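Local coordinates for protein tRNA (guanine(26)-N(2))-dimethyltransferase (Pyrococcus horikoshii, PDB 2DUL) that probably transfers two methyl groups from S-adenosyl-L-methionine to N2 of the guanine at position 26 of tRNA, giving N2-dimethylguanosine, at residues 188-193 / 324-329; 65-70 / 93-98; 213-218 / 241-246; 36-41 / 219-224. One frame throughout, in Å; residues are numbered along the deposited sequence.

Contact 1 (188-193 / 324-329)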
# COMPACT_ATOMS: atom_id res chain seq x y z
N ARG A 188 11.09 -4.39 -15.46
CA ARG A 188 10.66 -5.76 -15.27
C ARG A 188 11.79 -6.61 -14.69
O ARG A 188 12.94 -6.17 -14.62
CB ARG A 188 10.14 -6.35 -16.59
CG ARG A 188 10.92 -5.97 -17.84
CD ARG A 188 12.21 -6.76 -17.98
NE ARG A 188 13.36 -6.06 -17.42
CZ ARG A 188 14.58 -6.59 -17.33
NH1 ARG A 188 15.57 -5.89 -16.80
NH2 ARG A 188 14.80 -7.83 -17.76
N GLY A 189 11.46 -7.83 -14.26
CA GLY A 189 12.49 -8.69 -13.69
C GLY A 189 12.36 -8.87 -12.19
O GLY A 189 11.33 -8.56 -11.60
N GLU A 190 13.43 -9.36 -11.58
CA GLU A 190 13.47 -9.63 -10.15
C GLU A 190 13.16 -8.45 -9.22
O GLU A 190 12.72 -8.66 -8.09
CB GLU A 190 14.83 -10.22 -9.76
CG GLU A 190 16.01 -9.32 -10.11
CD GLU A 190 16.68 -9.70 -11.41
OE1 GLU A 190 15.97 -9.97 -12.40
OE2 GLU A 190 17.93 -9.73 -11.45
N LEU A 191 13.40 -7.23 -9.68
CA LEU A 191 13.16 -6.06 -8.84
C LEU A 191 11.79 -5.41 -9.03
O LEU A 191 11.44 -4.49 -8.29
CB LEU A 191 14.25 -5.01 -9.09
CG LEU A 191 15.59 -5.13 -8.34
CD1 LEU A 191 16.01 -6.57 -8.20
CD2 LEU A 191 16.64 -4.31 -9.08
N CYS A 192 11.01 -5.90 -9.99
CA CYS A 192 9.72 -5.28 -10.30
C CYS A 192 8.73 -5.09 -9.16
O CYS A 192 8.03 -4.08 -9.12
CB CYS A 192 9.04 -6.02 -11.47
SG CYS A 192 8.38 -7.64 -11.10
N HIS A 193 8.65 -6.04 -8.23
CA HIS A 193 7.72 -5.89 -7.12
C HIS A 193 8.06 -4.62 -6.33
O HIS A 193 7.16 -3.86 -5.95
CB HIS A 193 7.78 -7.11 -6.20
CG HIS A 193 7.28 -8.37 -6.83
ND1 HIS A 193 7.49 -9.62 -6.27
CD2 HIS A 193 6.58 -8.58 -7.97
CE1 HIS A 193 6.94 -10.54 -7.05
NE2 HIS A 193 6.38 -9.94 -8.08
N THR A 324 19.59 -13.39 -5.45
CA THR A 324 20.60 -14.42 -5.63
C THR A 324 20.35 -15.33 -6.83
O THR A 324 21.27 -15.69 -7.56
CB THR A 324 20.73 -15.31 -4.37
OG1 THR A 324 20.95 -14.47 -3.22
CG2 THR A 324 21.91 -16.26 -4.51
N HIS A 325 19.09 -15.70 -7.04
CA HIS A 325 18.75 -16.57 -8.15
C HIS A 325 18.94 -15.87 -9.50
O HIS A 325 19.67 -16.35 -10.36
CB HIS A 325 17.31 -17.06 -8.01
CG HIS A 325 16.90 -18.05 -9.06
ND1 HIS A 325 16.58 -17.68 -10.34
CD2 HIS A 325 16.82 -19.40 -9.02
CE1 HIS A 325 16.31 -18.76 -11.05
NE2 HIS A 325 16.45 -19.82 -10.27
N ALA A 326 18.28 -14.72 -9.68
CA ALA A 326 18.38 -13.98 -10.93
C ALA A 326 19.81 -13.58 -11.27
O ALA A 326 20.23 -13.68 -12.42
CB ALA A 326 17.49 -12.73 -10.87
N ILE A 327 20.57 -13.12 -10.27
CA ILE A 327 21.95 -12.72 -10.51
C ILE A 327 22.77 -13.92 -10.94
O ILE A 327 23.65 -13.80 -11.79
CB ILE A 327 22.57 -12.06 -9.26
CG1 ILE A 327 21.88 -10.72 -8.99
CG2 ILE A 327 24.07 -11.86 -9.46
CD1 ILE A 327 22.42 -9.96 -7.78
N GLY A 328 22.48 -15.07 -10.35
CA GLY A 328 23.20 -16.28 -10.73
C GLY A 328 22.97 -16.57 -12.21
O GLY A 328 23.91 -16.93 -12.93
N ARG A 329 21.74 -16.41 -12.68
CA ARG A 329 21.43 -16.67 -14.08
C ARG A 329 22.04 -15.62 -15.01
O ARG A 329 22.51 -15.95 -16.10
CB ARG A 329 19.91 -16.72 -14.30
CG ARG A 329 19.21 -17.84 -13.56
CD ARG A 329 17.73 -17.93 -13.91
NE ARG A 329 17.50 -18.37 -15.29
CZ ARG A 329 17.44 -17.55 -16.34
NH1 ARG A 329 17.58 -16.24 -16.17
NH2 ARG A 329 17.24 -18.04 -17.55

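Contact 2 (65-70 / 93-98)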
# COMPACT_ATOMS: atom_id res chain seq x y z
N PHE A 65 -13.80 -1.33 9.98
CA PHE A 65 -13.22 -0.11 10.54
C PHE A 65 -14.05 0.30 11.75
O PHE A 65 -13.52 0.61 12.82
CB PHE A 65 -13.27 1.03 9.52
CG PHE A 65 -12.25 0.92 8.41
CD1 PHE A 65 -12.31 1.79 7.32
CD2 PHE A 65 -11.24 -0.04 8.45
CE1 PHE A 65 -11.37 1.71 6.29
CE2 PHE A 65 -10.30 -0.12 7.42
CZ PHE A 65 -10.37 0.75 6.34
N ALA A 66 -15.37 0.29 11.58
CA ALA A 66 -16.29 0.67 12.64
C ALA A 66 -16.26 -0.29 13.83
O ALA A 66 -16.28 0.14 14.99
CB ALA A 66 -17.71 0.78 12.08
N LEU A 67 -16.21 -1.59 13.55
CA LEU A 67 -16.20 -2.59 14.62
C LEU A 67 -14.86 -2.85 15.29
O LEU A 67 -14.82 -3.26 16.45
CB LEU A 67 -16.72 -3.93 14.10
CG LEU A 67 -18.18 -4.07 13.65
CD1 LEU A 67 -18.36 -5.41 12.92
CD2 LEU A 67 -19.11 -3.98 14.85
N GLU A 68 -13.76 -2.61 14.58
CA GLU A 68 -12.44 -2.93 15.12
C GLU A 68 -11.41 -1.82 15.30
O GLU A 68 -10.27 -2.11 15.66
CB GLU A 68 -11.84 -4.04 14.26
CG GLU A 68 -12.74 -5.26 14.13
CD GLU A 68 -12.23 -6.27 13.12
OE1 GLU A 68 -11.01 -6.57 13.15
OE2 GLU A 68 -13.04 -6.79 12.32
N THR A 69 -11.78 -0.57 15.07
CA THR A 69 -10.83 0.52 15.23
C THR A 69 -11.46 1.69 15.96
O THR A 69 -12.68 1.74 16.13
CB THR A 69 -10.31 1.02 13.86
OG1 THR A 69 -11.31 1.85 13.25
CG2 THR A 69 -10.01 -0.16 12.94
N PRO A 70 -10.64 2.66 16.40
CA PRO A 70 -11.13 3.84 17.11
C PRO A 70 -11.87 4.85 16.22
O PRO A 70 -12.24 5.93 16.68
CB PRO A 70 -9.85 4.44 17.70
CG PRO A 70 -8.93 3.25 17.83
CD PRO A 70 -9.18 2.55 16.52
N LEU A 93 -26.71 -5.49 10.01
CA LEU A 93 -26.49 -6.84 10.49
C LEU A 93 -25.45 -6.80 11.61
O LEU A 93 -25.33 -7.73 12.39
CB LEU A 93 -25.99 -7.74 9.35
CG LEU A 93 -25.79 -9.23 9.65
CD1 LEU A 93 -27.11 -9.82 10.14
CD2 LEU A 93 -25.31 -9.94 8.39
N ASN A 94 -24.71 -5.69 11.68
CA ASN A 94 -23.66 -5.53 12.67
C ASN A 94 -23.90 -4.40 13.67
O ASN A 94 -23.17 -4.28 14.66
CB ASN A 94 -22.33 -5.31 11.96
CG ASN A 94 -21.90 -6.51 11.15
OD1 ASN A 94 -21.32 -7.45 11.69
ND2 ASN A 94 -22.20 -6.50 9.86
N PHE A 95 -24.91 -3.58 13.42
CA PHE A 95 -25.22 -2.46 14.30
C PHE A 95 -26.72 -2.35 14.51
O PHE A 95 -27.52 -2.75 13.66
CB PHE A 95 -24.70 -1.16 13.68
CG PHE A 95 -23.21 -1.10 13.56
CD1 PHE A 95 -22.43 -0.66 14.62
CD2 PHE A 95 -22.58 -1.50 12.38
CE1 PHE A 95 -21.04 -0.62 14.52
CE2 PHE A 95 -21.19 -1.47 12.27
CZ PHE A 95 -20.42 -1.03 13.34
N ASP A 96 -27.11 -1.81 15.67
CA ASP A 96 -28.52 -1.62 15.98
C ASP A 96 -28.83 -0.15 15.74
O ASP A 96 -27.93 0.63 15.46
CB ASP A 96 -28.80 -1.98 17.45
CG ASP A 96 -28.56 -3.44 17.75
OD1 ASP A 96 -29.08 -4.30 17.00
OD2 ASP A 96 -27.84 -3.74 18.73
N GLY A 97 -30.10 0.22 15.85
CA GLY A 97 -30.46 1.61 15.64
C GLY A 97 -31.26 1.87 14.39
O GLY A 97 -31.67 0.94 13.68
N GLU A 98 -31.49 3.14 14.10
CA GLU A 98 -32.26 3.53 12.93
C GLU A 98 -31.37 4.04 11.80
O GLU A 98 -30.76 5.11 11.92
CB GLU A 98 -33.29 4.60 13.31
CG GLU A 98 -34.29 4.93 12.21
CD GLU A 98 -35.23 3.78 11.91
OE1 GLU A 98 -36.04 3.90 10.97
OE2 GLU A 98 -35.17 2.75 12.63

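Contact 3 (213-218 / 241-246)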
# COMPACT_ATOMS: atom_id res chain seq x y z
N LEU A 213 1.62 19.98 -0.49
CA LEU A 213 1.62 18.88 0.47
C LEU A 213 2.77 17.95 0.16
O LEU A 213 3.12 17.75 -1.00
CB LEU A 213 0.32 18.07 0.37
CG LEU A 213 -1.01 18.73 0.72
CD1 LEU A 213 -2.14 17.77 0.36
CD2 LEU A 213 -1.04 19.10 2.21
N GLY A 214 3.37 17.40 1.20
CA GLY A 214 4.45 16.44 1.02
C GLY A 214 3.92 15.14 1.60
O GLY A 214 2.76 15.08 2.00
N ILE A 215 4.74 14.10 1.63
CA ILE A 215 4.31 12.84 2.21
C ILE A 215 5.44 12.15 2.96
O ILE A 215 6.62 12.38 2.70
CB ILE A 215 3.79 11.81 1.15
CG1 ILE A 215 4.94 11.41 0.21
CG2 ILE A 215 2.61 12.39 0.38
CD1 ILE A 215 4.66 10.14 -0.60
N ASP A 216 5.03 11.32 3.92
CA ASP A 216 5.94 10.49 4.69
C ASP A 216 5.32 9.11 4.50
O ASP A 216 4.10 8.96 4.67
CB ASP A 216 5.93 10.84 6.18
CG ASP A 216 6.92 11.92 6.53
OD1 ASP A 216 7.90 12.11 5.78
OD2 ASP A 216 6.74 12.56 7.59
N VAL A 217 6.11 8.12 4.14
CA VAL A 217 5.56 6.79 3.96
C VAL A 217 5.42 6.12 5.32
O VAL A 217 6.37 6.06 6.10
CB VAL A 217 6.46 5.92 3.06
CG1 VAL A 217 5.87 4.52 2.94
CG2 VAL A 217 6.59 6.56 1.69
N ILE A 218 4.22 5.63 5.61
CA ILE A 218 3.97 4.93 6.86
C ILE A 218 4.33 3.47 6.64
O ILE A 218 5.08 2.86 7.41
CB ILE A 218 2.49 5.03 7.27
CG1 ILE A 218 2.13 6.50 7.55
CG2 ILE A 218 2.22 4.16 8.49
CD1 ILE A 218 0.63 6.75 7.67
N ASP A 241 8.39 20.38 -1.37
CA ASP A 241 9.70 20.44 -2.02
C ASP A 241 10.61 19.30 -1.55
O ASP A 241 11.27 18.64 -2.37
CB ASP A 241 10.40 21.78 -1.74
CG ASP A 241 9.67 22.97 -2.34
OD1 ASP A 241 8.98 22.80 -3.36
OD2 ASP A 241 9.80 24.08 -1.79
N GLU A 242 10.66 19.08 -0.24
CA GLU A 242 11.51 18.03 0.33
C GLU A 242 11.06 16.65 -0.13
O GLU A 242 11.87 15.73 -0.27
CB GLU A 242 11.49 18.11 1.85
CG GLU A 242 11.98 19.45 2.39
CD GLU A 242 11.81 19.57 3.90
OE1 GLU A 242 10.68 19.38 4.40
OE2 GLU A 242 12.82 19.86 4.58
N THR A 243 9.76 16.50 -0.34
CA THR A 243 9.21 15.22 -0.79
C THR A 243 9.66 14.95 -2.22
O THR A 243 10.12 13.86 -2.53
CB THR A 243 7.67 15.23 -0.70
OG1 THR A 243 7.28 15.42 0.67
CG2 THR A 243 7.08 13.90 -1.20
N LEU A 244 9.53 15.95 -3.09
CA LEU A 244 9.95 15.78 -4.47
C LEU A 244 11.46 15.49 -4.54
O LEU A 244 11.93 14.84 -5.47
CB LEU A 244 9.61 17.02 -5.31
CG LEU A 244 8.12 17.32 -5.54
CD1 LEU A 244 7.97 18.54 -6.44
CD2 LEU A 244 7.43 16.11 -6.17
N GLU A 245 12.21 15.96 -3.55
CA GLU A 245 13.65 15.70 -3.52
C GLU A 245 13.97 14.24 -3.20
O GLU A 245 15.12 13.82 -3.33
CB GLU A 245 14.34 16.61 -2.49
CG GLU A 245 14.59 18.02 -2.98
CD GLU A 245 15.19 18.92 -1.91
OE1 GLU A 245 15.51 20.09 -2.23
OE2 GLU A 245 15.34 18.46 -0.76
N LYS A 246 12.97 13.48 -2.78
CA LYS A 246 13.20 12.08 -2.45
C LYS A 246 12.90 11.17 -3.64
O LYS A 246 13.04 9.94 -3.56
CB LYS A 246 12.36 11.66 -1.24
CG LYS A 246 12.77 12.39 0.03
CD LYS A 246 12.06 11.84 1.25
CE LYS A 246 12.49 12.58 2.52
NZ LYS A 246 11.84 12.00 3.74
O HOH W 1 9.28 13.28 2.98

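Contact 4 (36-41 / 219-224)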
# COMPACT_ATOMS: atom_id res chain seq x y z
N ARG A 36 -7.26 -6.18 4.69
CA ARG A 36 -8.08 -5.45 5.64
C ARG A 36 -7.55 -5.58 7.08
O ARG A 36 -7.65 -4.64 7.87
CB ARG A 36 -9.54 -5.89 5.53
CG ARG A 36 -10.21 -5.43 4.23
CD ARG A 36 -11.68 -5.83 4.16
NE ARG A 36 -11.87 -7.23 3.77
CZ ARG A 36 -11.93 -7.66 2.51
NH1 ARG A 36 -11.80 -6.81 1.50
NH2 ARG A 36 -12.13 -8.95 2.26
N ASP A 37 -6.98 -6.74 7.41
CA ASP A 37 -6.42 -6.92 8.75
C ASP A 37 -5.32 -5.88 8.95
O ASP A 37 -5.26 -5.22 10.00
CB ASP A 37 -5.77 -8.30 8.91
CG ASP A 37 -6.77 -9.40 9.27
OD1 ASP A 37 -7.84 -9.10 9.83
OD2 ASP A 37 -6.45 -10.58 8.99
N ILE A 38 -4.45 -5.74 7.95
CA ILE A 38 -3.33 -4.81 8.02
C ILE A 38 -3.80 -3.38 8.29
O ILE A 38 -3.28 -2.71 9.19
CB ILE A 38 -2.50 -4.82 6.70
CG1 ILE A 38 -2.01 -6.24 6.41
CG2 ILE A 38 -1.31 -3.88 6.81
CD1 ILE A 38 -1.17 -6.85 7.51
N VAL A 39 -4.79 -2.92 7.54
CA VAL A 39 -5.29 -1.57 7.74
C VAL A 39 -5.94 -1.44 9.13
O VAL A 39 -5.78 -0.41 9.80
CB VAL A 39 -6.27 -1.13 6.60
CG1 VAL A 39 -7.45 -2.08 6.51
CG2 VAL A 39 -6.74 0.29 6.84
N VAL A 40 -6.64 -2.47 9.57
CA VAL A 40 -7.27 -2.45 10.89
C VAL A 40 -6.19 -2.28 11.95
O VAL A 40 -6.34 -1.50 12.90
CB VAL A 40 -8.06 -3.77 11.16
CG1 VAL A 40 -8.32 -3.94 12.66
CG2 VAL A 40 -9.38 -3.73 10.41
N VAL A 41 -5.08 -3.00 11.79
CA VAL A 41 -3.98 -2.91 12.73
C VAL A 41 -3.42 -1.49 12.75
O VAL A 41 -3.23 -0.89 13.81
CB VAL A 41 -2.84 -3.89 12.37
CG1 VAL A 41 -1.62 -3.62 13.24
CG2 VAL A 41 -3.32 -5.32 12.57
N LEU A 219 3.80 2.92 5.55
CA LEU A 219 4.04 1.53 5.20
C LEU A 219 3.63 1.28 3.76
O LEU A 219 2.53 1.62 3.36
CB LEU A 219 3.24 0.60 6.11
CG LEU A 219 3.18 -0.88 5.70
CD1 LEU A 219 4.57 -1.48 5.76
CD2 LEU A 219 2.23 -1.63 6.62
N ALA A 220 4.54 0.70 2.98
CA ALA A 220 4.25 0.38 1.59
C ALA A 220 4.83 -0.99 1.36
O ALA A 220 5.97 -1.26 1.74
CB ALA A 220 4.88 1.40 0.66
N TYR A 221 4.06 -1.87 0.73
CA TYR A 221 4.52 -3.22 0.51
C TYR A 221 3.85 -3.89 -0.68
O TYR A 221 2.88 -3.37 -1.23
CB TYR A 221 4.29 -4.05 1.78
CG TYR A 221 2.83 -4.25 2.14
CD1 TYR A 221 2.11 -5.33 1.62
CD2 TYR A 221 2.17 -3.36 2.99
CE1 TYR A 221 0.77 -5.52 1.94
CE2 TYR A 221 0.81 -3.54 3.31
CZ TYR A 221 0.13 -4.63 2.78
OH TYR A 221 -1.20 -4.82 3.09
N TYR A 222 4.37 -5.05 -1.05
CA TYR A 222 3.84 -5.85 -2.14
C TYR A 222 3.38 -7.18 -1.55
O TYR A 222 4.03 -7.72 -0.67
CB TYR A 222 4.91 -6.12 -3.19
CG TYR A 222 4.50 -7.15 -4.21
CD1 TYR A 222 3.68 -6.81 -5.29
CD2 TYR A 222 4.87 -8.49 -4.07
CE1 TYR A 222 3.24 -7.77 -6.19
CE2 TYR A 222 4.43 -9.46 -4.96
CZ TYR A 222 3.61 -9.09 -6.02
OH TYR A 222 3.16 -10.05 -6.90
N LYS A 223 2.26 -7.69 -2.04
CA LYS A 223 1.74 -8.97 -1.56
C LYS A 223 0.77 -9.60 -2.54
O LYS A 223 -0.24 -9.00 -2.90
CB LYS A 223 1.04 -8.79 -0.21
CG LYS A 223 0.60 -10.10 0.45
CD LYS A 223 1.80 -10.91 0.92
CE LYS A 223 1.37 -12.10 1.77
NZ LYS A 223 0.68 -13.14 0.97
N ASP A 224 1.10 -10.81 -2.97
CA ASP A 224 0.26 -11.57 -3.89
C ASP A 224 -0.36 -10.75 -5.01
O ASP A 224 -1.58 -10.65 -5.14
CB ASP A 224 -0.85 -12.28 -3.10
CG ASP A 224 -1.44 -13.45 -3.86
OD1 ASP A 224 -2.49 -13.98 -3.43
OD2 ASP A 224 -0.85 -13.86 -4.88

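Contact 1 (188-193 / 324-329)
The carboxylate of E190 lies flat over the methyl group of A326. Its OE2 is 3.1 Å from A326 CB. The other oxygen, OE1, is 3.5 Å from A326 CB, so the methyl faces the flat of the group and is not met by one oxygen alone. This is a tight fit, and the small side chain of A326 suits it, leaving room for the acid to lie against the helix. E190 reaches the place with a folded chain: CG stands between the backbone N and the carbonyl carbon (chi1 58°), and a bend at chi2 (-98°) turns the carboxylate back. CB and CG of E190 remain close too, each 3.8 Å from A326 CB. No hydrogen bond joins the two segments; the charge of E190 is answered from further along helix 324-331, where R330 forms a salt bridge with OE1. With an alanine at E190, R330 would probably lose its acidic mate and a gap would open over the A326 methyl. The neighbouring I327 is only grazed by the carboxylate and turns its side chain to F371, I372 and I375. Within 188-193, G189 to C192 form a type I beta turn, closed by C192 N to G189 O at 3.1 Å. G189 has a positive phi (109°) at which a side chain would strike the preceding carbonyl. The contact thus joins the type I turn leading into helix 192-209 to the first turn of helix 324-331, against which helix 368-375 packs through I327.

Contact 2 (65-70 / 93-98)
In the Rossmann-like fold of class I methyltransferases, helices alternate with the parallel strands of the sheet, and here two successive ones, 60-68 and 81-94, meet near their C-terminal ends through A66, L67, N94 and F95, with F95 just past the weakly bonded end of helix 81-94. The phenyl ring of F95 leads the contact. Its far carbon CZ lies 3.5 Å from A66 CB and 3.6 Å from L67 CD2, so the ring comes obliquely against the methyls of two consecutive residues. F95 has CG beside the backbone N, anti to the carbonyl carbon (chi1 -65°), which brings the ring's far end against helix 60-68, although the side chain does not start out in that direction. L67 and F95 run alongside one another in opposing senses, while N94 lies crosswise to the leucine. The leucine forks between the two: CD2 takes the ring, and L67 CD1 rests 3.8 Å from N94 OD1. A serine in place of L67 would probably leave one flank of the F95 ring without its methyl neighbour and the ring freer to shift. N94 suits the helix end because its ND2 bonds to the carbonyls of N90 and K12. A66 is small enough to let the ring approach. Beyond the last turn, T69 leaves helical geometry, and its OG1 donates to F65 O over 2.6 Å, tilted 26° from the carbonyl plane.

Contact 3 (213-218 / 241-246)
The flat peptide between G214 and I215, on strand 213-223, is met by T243 at its N-H, whereas the flat carboxylate of D216 is only near K246, its OD2 being held by K234 in a salt bridge. I215 N donates to T243 OG1 over 3.0 Å with an N-H...O angle of 149°, a somewhat bent bond. Beside it, G214 CA is also 3.0 Å from T243 OG1. Glycine suits this point because a beta carbon would lie 2.4 Å from that hydroxyl, a clash. T243 holds OG1 beside its own backbone N, anti to the carbonyl carbon (chi1 -62°), which aims the oxygen at the strand and sends CG2 to I215 CG1 at 3.6 Å. The isoleucine lies crosswise to the threonine, both touching A205 of helix 192-209. D216 OD1 is 4.4 Å from K246 NZ, beyond a salt bridge. A water links the segments instead, donating to I215 O at 2.8 Å and accepting from K246 NZ at 3.0 Å. The strand is one of the two outermost of the sheet within this chain: G214 and D216 pair with strand 226-235, whereas I215 turns its backbone outward. T243 OG1 also bonds to K239 O, so one buried hydroxyl takes a bond from the strand and gives one to its helix, while K246, near D216 but not bonded to it, probably adds a little to the compensation already given by K234.

Contact 4 (36-41 / 219-224)
I38 puts CG2 anti to the backbone N and CG1 beside it (chi1 -56°), Y221 sets CG between its backbone N and carbonyl carbon (chi1 65°), and the phenol oxygen of the tyrosine comes to rest at the isoleucine's fork. The two side chains cross obliquely. The tyrosine oxygen makes the closest approach: Y221 OH lies 3.7 Å from I38 CG1 and 3.8 Å from both CB and CG2 of I38. I38 CG2 also lies 4.1 Å from Y221 CE2, approaching the ring obliquely, and reaches L219 CD2 at 4.2 Å. L219 and Y221, two residues apart, lie on the same side of the strand, which lets one isoleucine serve both. K223 CB sits in plane at the edge of the Y221 ring. All three contacting residues are buried, and L308, L309 and I312 of helix 302-314 also pack here; apolar or long aromatic residues therefore suit the place. Helix 33-46 thus packs on the edge strand 213-223 of the sheet: I38 faces the strand while R36, predicted to bind S-adenosyl-L-methionine, points away from it, consistent with a helix beside the cofactor site of a class I methyltransferase.

Contact 4 is the hub: its centre lies about 6 Å from the centre of the chain, and it contains R36, a predicted S-adenosyl-L-methionine ligand. Contact 2 touches it where F65 CE2 meets V39 CG1 at 3.6 Å, and it is nested in the loop that contact 4 closes. Contact 1 touches it through the stacked rings of H193 and Y222, with H193 ND1 3.3 Å from Y222 CE2. Contact 3 adjoins contact 4 in sequence on the same strand, 213-223, their centres 21 Å apart. Contacts 1 and 2 fall on opposite sides of the chain's centre, with centres 45 Å apart, and contacts 1 and 3 lie away from the predicted cofactor residues.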